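Bacterioferritin (Rhodobacter capsulatus, PDB 1JGC) stores iron, probably oxidising iron(II) with dioxygen at a ferroxidase centre and mineralising it inside a 24-subunit shell that carries heme b between paired subunits. Local coordinates at residues E46-I49 with E50-H54; I22-Y25 with W26-R30. All blocks are in the same frame, centred on the assembly; numbering follows the deposited sequence.

Interaction 1 (E46-I49 with E50-H54); sequences EESI and EEMGH. With HEM (protoporphyrin IX containing Fe), chain D.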
# COMPACT_ATOMS: atom_id res chain seq x y z
N GLU A 46 -21.64 -28.21 17.56
CA GLU A 46 -22.40 -27.27 16.76
C GLU A 46 -23.91 -27.41 17.00
O GLU A 46 -24.61 -26.42 17.22
CB GLU A 46 -22.11 -27.47 15.27
CG GLU A 46 -20.82 -26.84 14.77
CD GLU A 46 -20.48 -27.27 13.33
OE1 GLU A 46 -21.41 -27.27 12.47
OE2 GLU A 46 -19.29 -27.59 13.07
N GLU A 47 -24.41 -28.64 16.94
CA GLU A 47 -25.83 -28.88 17.15
C GLU A 47 -26.28 -28.42 18.54
O GLU A 47 -27.37 -27.88 18.69
CB GLU A 47 -26.16 -30.36 16.94
CG GLU A 47 -25.95 -30.84 15.50
CD GLU A 47 -26.06 -32.37 15.36
OE1 GLU A 47 -25.46 -33.09 16.20
OE2 GLU A 47 -26.74 -32.86 14.42
N SER A 48 -25.45 -28.63 19.55
CA SER A 48 -25.78 -28.21 20.91
C SER A 48 -25.91 -26.69 20.97
O SER A 48 -26.82 -26.16 21.59
CB SER A 48 -24.69 -28.68 21.89
OG SER A 48 -24.95 -28.25 23.22
N ILE A 49 -24.99 -26.00 20.31
CA ILE A 49 -25.02 -24.54 20.29
C ILE A 49 -26.21 -24.03 19.45
O ILE A 49 -26.69 -22.93 19.66
CB ILE A 49 -23.66 -23.98 19.77
CG1 ILE A 49 -22.59 -24.32 20.81
CG2 ILE A 49 -23.73 -22.48 19.57
CD1 ILE A 49 -21.20 -23.84 20.47
N GLU A 50 -26.68 -24.83 18.50
CA GLU A 50 -27.84 -24.42 17.71
C GLU A 50 -29.04 -24.44 18.64
O GLU A 50 -29.83 -23.50 18.67
CB GLU A 50 -28.10 -25.39 16.55
CG GLU A 50 -27.43 -24.99 15.24
CD GLU A 50 -27.80 -25.93 14.08
OE1 GLU A 50 -29.03 -26.08 13.79
OE2 GLU A 50 -26.86 -26.51 13.46
N GLU A 51 -29.17 -25.52 19.42
CA GLU A 51 -30.28 -25.64 20.34
C GLU A 51 -30.27 -24.53 21.38
O GLU A 51 -31.32 -24.07 21.82
CB GLU A 51 -30.27 -27.00 21.03
CG GLU A 51 -30.48 -28.18 20.08
CD GLU A 51 -31.72 -28.02 19.22
OE1 GLU A 51 -32.82 -27.78 19.77
OE2 GLU A 51 -31.60 -28.14 17.98
N MET A 52 -29.09 -24.10 21.78
CA MET A 52 -29.00 -23.03 22.76
C MET A 52 -29.69 -21.82 22.17
O MET A 52 -30.42 -21.11 22.85
CB MET A 52 -27.54 -22.71 23.07
CG MET A 52 -26.85 -23.75 23.95
SD MET A 52 -25.06 -23.50 24.10
CE MET A 52 -24.48 -25.18 23.89
N GLY A 53 -29.47 -21.60 20.88
CA GLY A 53 -30.09 -20.48 20.20
C GLY A 53 -31.61 -20.59 20.19
O GLY A 53 -32.32 -19.61 20.41
N HIS A 54 -32.12 -21.79 19.92
CA HIS A 54 -33.56 -22.03 19.91
C HIS A 54 -34.12 -21.71 21.28
O HIS A 54 -35.12 -21.00 21.41
CB HIS A 54 -33.85 -23.50 19.56
CG HIS A 54 -33.52 -23.87 18.15
ND1 HIS A 54 -33.36 -25.17 17.74
CD2 HIS A 54 -33.35 -23.10 17.05
CE1 HIS A 54 -33.10 -25.20 16.45
NE2 HIS A 54 -33.09 -23.96 16.00
CHA HEM D . -22.47 -20.51 24.19
CHB HEM D . -27.04 -20.04 25.74
CHC HEM D . -26.49 -24.08 28.27
CHD HEM D . -21.80 -24.19 27.25
C1A HEM D . -23.82 -20.16 24.24
C2A HEM D . -24.61 -19.49 23.23
C3A HEM D . -25.75 -19.03 23.86
C4A HEM D . -25.87 -19.86 25.05
CMA HEM D . -26.82 -18.08 23.29
CAA HEM D . -24.47 -19.55 21.71
CBA HEM D . -23.14 -19.16 21.09
CGA HEM D . -22.80 -17.70 21.29
O1A HEM D . -21.70 -17.29 20.86
O2A HEM D . -23.64 -16.97 21.88
C1B HEM D . -27.32 -21.11 26.57
C2B HEM D . -28.62 -21.40 27.16
C3B HEM D . -28.46 -22.51 27.94
C4B HEM D . -27.08 -22.96 27.73
CMB HEM D . -29.92 -20.64 26.93
CAB HEM D . -29.48 -23.08 28.69
CBB HEM D . -29.37 -23.62 29.96
C1C HEM D . -25.20 -24.53 28.11
C2C HEM D . -24.72 -25.81 28.60
C3C HEM D . -23.38 -25.87 28.31
C4C HEM D . -23.05 -24.59 27.68
CMC HEM D . -25.58 -26.88 29.31
CAC HEM D . -22.51 -26.94 28.52
CBC HEM D . -22.62 -27.92 29.50
C1D HEM D . -21.53 -23.16 26.37
C2D HEM D . -20.23 -22.87 25.80
C3D HEM D . -20.40 -21.81 24.93
C4D HEM D . -21.83 -21.49 24.93
CMD HEM D . -18.90 -23.59 26.11
CAD HEM D . -19.22 -21.09 24.27
CBD HEM D . -19.06 -21.21 22.76
CGD HEM D . -17.74 -20.63 22.26
O1D HEM D . -17.40 -19.48 22.65
O2D HEM D . -17.04 -21.32 21.47
NA HEM D . -24.73 -20.66 25.17
NB HEM D . -26.39 -22.10 26.88
NC HEM D . -24.22 -23.86 27.42
ND HEM D . -22.51 -22.31 25.84
FE HEM D . -24.47 -22.25 26.29
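M52 reaches back along its helix to I49 and S48 with its terminal methyl. CE packs against I49, M52 CE to I49 CG1 at 3.7 Å, and also lies beside S48 OG. The sulfur next to this methyl coordinates the heme iron, M52 SD to FE 2.6 Å. The equivalent M52 of the second subunit is the other axial ligand, so the heme is shared across the dimer interface. M52 reaches the metal because its CG is anti to its own carbonyl carbon (chi1 -75°) and the chain runs on extended (chi2 171°), bending only at the last torsion. I49 adds an apolar contact of its own: CG2 touches the propionate carbon CBA of the heme at 3.7 Å.

In the next shell, backbone bonds hold the turn beneath these groups. M52 N donates to S48 O (3.1 Å), linking the ligand to the residue its methyl touches, while E51 N gives a straighter bond to E47 O (162°). S48 OG also hydrogen-bonds I22 O of helix 5-34.

On another side of the helix, E51 and H54, both ligands of the diiron site, are joined by a weak bond, H54 ND1 to E51 OE1 at 3.4 Å, in this metal-free structure; H54 ND1 also makes a weak bond to E18. E18 and E127 bring their carboxylates close to E51, and E50 OE1 hydrogen-bonds H130. Helix 38-64 thus stands between the heme and the diiron site, with E47, S48 and E51 against helix 5-34 and E47, E51 and H54 against helix 114-144.

Interaction 2 (I22-Y25 with W26-R30); sequences ISQY and WVHFR. With HEM (protoporphyrin IX containing Fe), chain D.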
# COMPACT_ATOMS: atom_id res chain seq x y z
N ILE A 22 -29.78 -29.71 24.30
CA ILE A 22 -28.52 -29.03 24.53
C ILE A 22 -27.57 -29.90 25.34
O ILE A 22 -26.43 -30.13 24.94
CB ILE A 22 -28.72 -27.70 25.29
CG1 ILE A 22 -29.49 -26.71 24.42
CG2 ILE A 22 -27.38 -27.13 25.71
CD1 ILE A 22 -29.86 -25.45 25.13
N SER A 23 -28.03 -30.40 26.47
CA SER A 23 -27.18 -31.23 27.31
C SER A 23 -26.85 -32.57 26.68
O SER A 23 -25.74 -33.08 26.86
CB SER A 23 -27.83 -31.44 28.67
OG SER A 23 -27.90 -30.21 29.37
N GLN A 24 -27.80 -33.14 25.95
CA GLN A 24 -27.55 -34.43 25.33
C GLN A 24 -26.46 -34.29 24.27
O GLN A 24 -25.56 -35.12 24.19
CB GLN A 24 -28.83 -35.00 24.72
CG GLN A 24 -28.68 -36.42 24.18
CD GLN A 24 -30.01 -37.01 23.70
OE1 GLN A 24 -30.92 -37.25 24.50
NE2 GLN A 24 -30.12 -37.23 22.40
N TYR A 25 -26.54 -33.24 23.46
CA TYR A 25 -25.55 -33.02 22.42
C TYR A 25 -24.19 -32.70 23.02
O TYR A 25 -23.16 -33.16 22.52
CB TYR A 25 -25.96 -31.87 21.50
CG TYR A 25 -27.03 -32.22 20.49
CD1 TYR A 25 -26.85 -33.27 19.58
CD2 TYR A 25 -28.22 -31.50 20.43
CE1 TYR A 25 -27.84 -33.59 18.65
CE2 TYR A 25 -29.21 -31.81 19.52
CZ TYR A 25 -29.02 -32.86 18.63
OH TYR A 25 -30.03 -33.18 17.74
N TRP A 26 -24.18 -31.91 24.09
CA TRP A 26 -22.92 -31.54 24.70
C TRP A 26 -22.21 -32.72 25.34
O TRP A 26 -20.99 -32.83 25.26
CB TRP A 26 -23.12 -30.43 25.74
CG TRP A 26 -21.84 -29.70 25.99
CD1 TRP A 26 -20.88 -30.02 26.90
CD2 TRP A 26 -21.33 -28.59 25.24
NE1 TRP A 26 -19.79 -29.19 26.76
CE2 TRP A 26 -20.04 -28.30 25.74
CE3 TRP A 26 -21.83 -27.82 24.19
CZ2 TRP A 26 -19.25 -27.28 25.22
CZ3 TRP A 26 -21.05 -26.80 23.67
CH2 TRP A 26 -19.76 -26.54 24.19
N VAL A 27 -22.96 -33.62 25.97
CA VAL A 27 -22.35 -34.79 26.57
C VAL A 27 -21.79 -35.66 25.45
O VAL A 27 -20.70 -36.21 25.55
CB VAL A 27 -23.37 -35.61 27.41
CG1 VAL A 27 -22.71 -36.87 27.93
CG2 VAL A 27 -23.88 -34.79 28.57
N HIS A 28 -22.54 -35.77 24.36
CA HIS A 28 -22.11 -36.57 23.23
C HIS A 28 -20.84 -36.00 22.63
O HIS A 28 -19.96 -36.74 22.20
CB HIS A 28 -23.22 -36.64 22.18
CG HIS A 28 -24.28 -37.64 22.52
ND1 HIS A 28 -25.45 -37.75 21.81
CD2 HIS A 28 -24.32 -38.60 23.47
CE1 HIS A 28 -26.18 -38.74 22.31
NE2 HIS A 28 -25.51 -39.27 23.32
N PHE A 29 -20.75 -34.67 22.60
CA PHE A 29 -19.56 -34.00 22.08
C PHE A 29 -18.36 -34.43 22.93
O PHE A 29 -17.36 -34.92 22.41
CB PHE A 29 -19.77 -32.48 22.14
CG PHE A 29 -18.50 -31.69 22.35
CD1 PHE A 29 -17.45 -31.77 21.45
CD2 PHE A 29 -18.36 -30.88 23.46
CE1 PHE A 29 -16.28 -31.06 21.65
CE2 PHE A 29 -17.19 -30.16 23.68
CZ PHE A 29 -16.15 -30.24 22.78
N ARG A 30 -18.49 -34.28 24.24
CA ARG A 30 -17.42 -34.65 25.15
C ARG A 30 -17.05 -36.12 25.06
O ARG A 30 -15.87 -36.47 25.00
CB ARG A 30 -17.82 -34.28 26.58
CG ARG A 30 -17.46 -32.86 26.93
CD ARG A 30 -15.96 -32.73 26.83
NE ARG A 30 -15.50 -31.35 26.76
CZ ARG A 30 -14.30 -31.01 26.30
NH1 ARG A 30 -13.47 -31.93 25.86
NH2 ARG A 30 -13.94 -29.74 26.27
CHA HEM D . -22.47 -20.51 24.19
CHB HEM D . -27.04 -20.04 25.74
CHC HEM D . -26.49 -24.08 28.27
CHD HEM D . -21.80 -24.19 27.25
C1A HEM D . -23.82 -20.16 24.24
C2A HEM D . -24.61 -19.49 23.23
C3A HEM D . -25.75 -19.03 23.86
C4A HEM D . -25.87 -19.86 25.05
CMA HEM D . -26.82 -18.08 23.29
CAA HEM D . -24.47 -19.55 21.71
CBA HEM D . -23.14 -19.16 21.09
CGA HEM D . -22.80 -17.70 21.29
O1A HEM D . -21.70 -17.29 20.86
O2A HEM D . -23.64 -16.97 21.88
C1B HEM D . -27.32 -21.11 26.57
C2B HEM D . -28.62 -21.40 27.16
C3B HEM D . -28.46 -22.51 27.94
C4B HEM D . -27.08 -22.96 27.73
CMB HEM D . -29.92 -20.64 26.93
CAB HEM D . -29.48 -23.08 28.69
CBB HEM D . -29.37 -23.62 29.96
C1C HEM D . -25.20 -24.53 28.11
C2C HEM D . -24.72 -25.81 28.60
C3C HEM D . -23.38 -25.87 28.31
C4C HEM D . -23.05 -24.59 27.68
CMC HEM D . -25.58 -26.88 29.31
CAC HEM D . -22.51 -26.94 28.52
CBC HEM D . -22.62 -27.92 29.50
C1D HEM D . -21.53 -23.16 26.37
C2D HEM D . -20.23 -22.87 25.80
C3D HEM D . -20.40 -21.81 24.93
C4D HEM D . -21.83 -21.49 24.93
CMD HEM D . -18.90 -23.59 26.11
CAD HEM D . -19.22 -21.09 24.27
CBD HEM D . -19.06 -21.21 22.76
CGD HEM D . -17.74 -20.63 22.26
O1D HEM D . -17.40 -19.48 22.65
O2D HEM D . -17.04 -21.32 21.47
NA HEM D . -24.73 -20.66 25.17
NB HEM D . -26.39 -22.10 26.88
NC HEM D . -24.22 -23.86 27.42
ND HEM D . -22.51 -22.31 25.84
FE HEM D . -24.47 -22.25 26.29
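H28 lays one face of its imidazole over the carbonyl oxygen of Q24, which sits 3.3 Å from H28 CG and is offset toward the rim of the ring. The same oxygen accepts the backbone N-H of H28, N to O 3.1 Å, at 157°. The two side chains then run side by side in one direction, Q24 CG meeting H28 CE1 at 3.9 Å, with amide and ring planes 48° apart. Their polar ends are held from outside: Q24 OE1 by the backbone N of R78 and NE2 by D90, H28 by the backbone N of G80 and, weakly, by D90.

W26 leaves the helix on the heme side. Its CG is roughly anti to the backbone N (chi1 -159°), which carries the indole away from the preceding turn, although W26 CB still rests 3.4 Å from I22 O. One indole face takes the vinyl group of heme ring C, CG to CAC at 3.8 Å, and the far end meets a heme methyl, CH2 to CMD at 3.6 Å. F29 brings its ring edge, through CD2, to the opposite indole face, with W26 NE1 in plane at that edge. D56 of the second subunit accepts NE1-H, which would restrain the rotation of the indole, and also forms a salt bridge with R30. I22 CG2 touches the ring C methyl, CMC, at 4.0 Å.

W26 belongs to the heme pocket at the bacterioferritin dimer interface, which it lines at the porphyrin periphery, on a helix of the ferritin four-helix bundle.

Overall arrangement
From the N terminus, helix 5-34 carries interaction 2 and, after a short connection, helix 38-64 carries interaction 1. Each joins residues about one turn apart within a single helix, so neither closes a loop; they stand in series, neither nesting nor crossing. Their centres are 11 Å apart, and the two helices meet directly: S48 CB packs on Y25 CB at 3.5 Å, and E47 OE1 lies 3.5 Å from Y25 CE1. S48 also packs beside the W26 ring. Both contacts touch the same heme, residues 50-54 through the metal and residues 26-30 at the porphyrin periphery, tying this helix pair to the dimer interface.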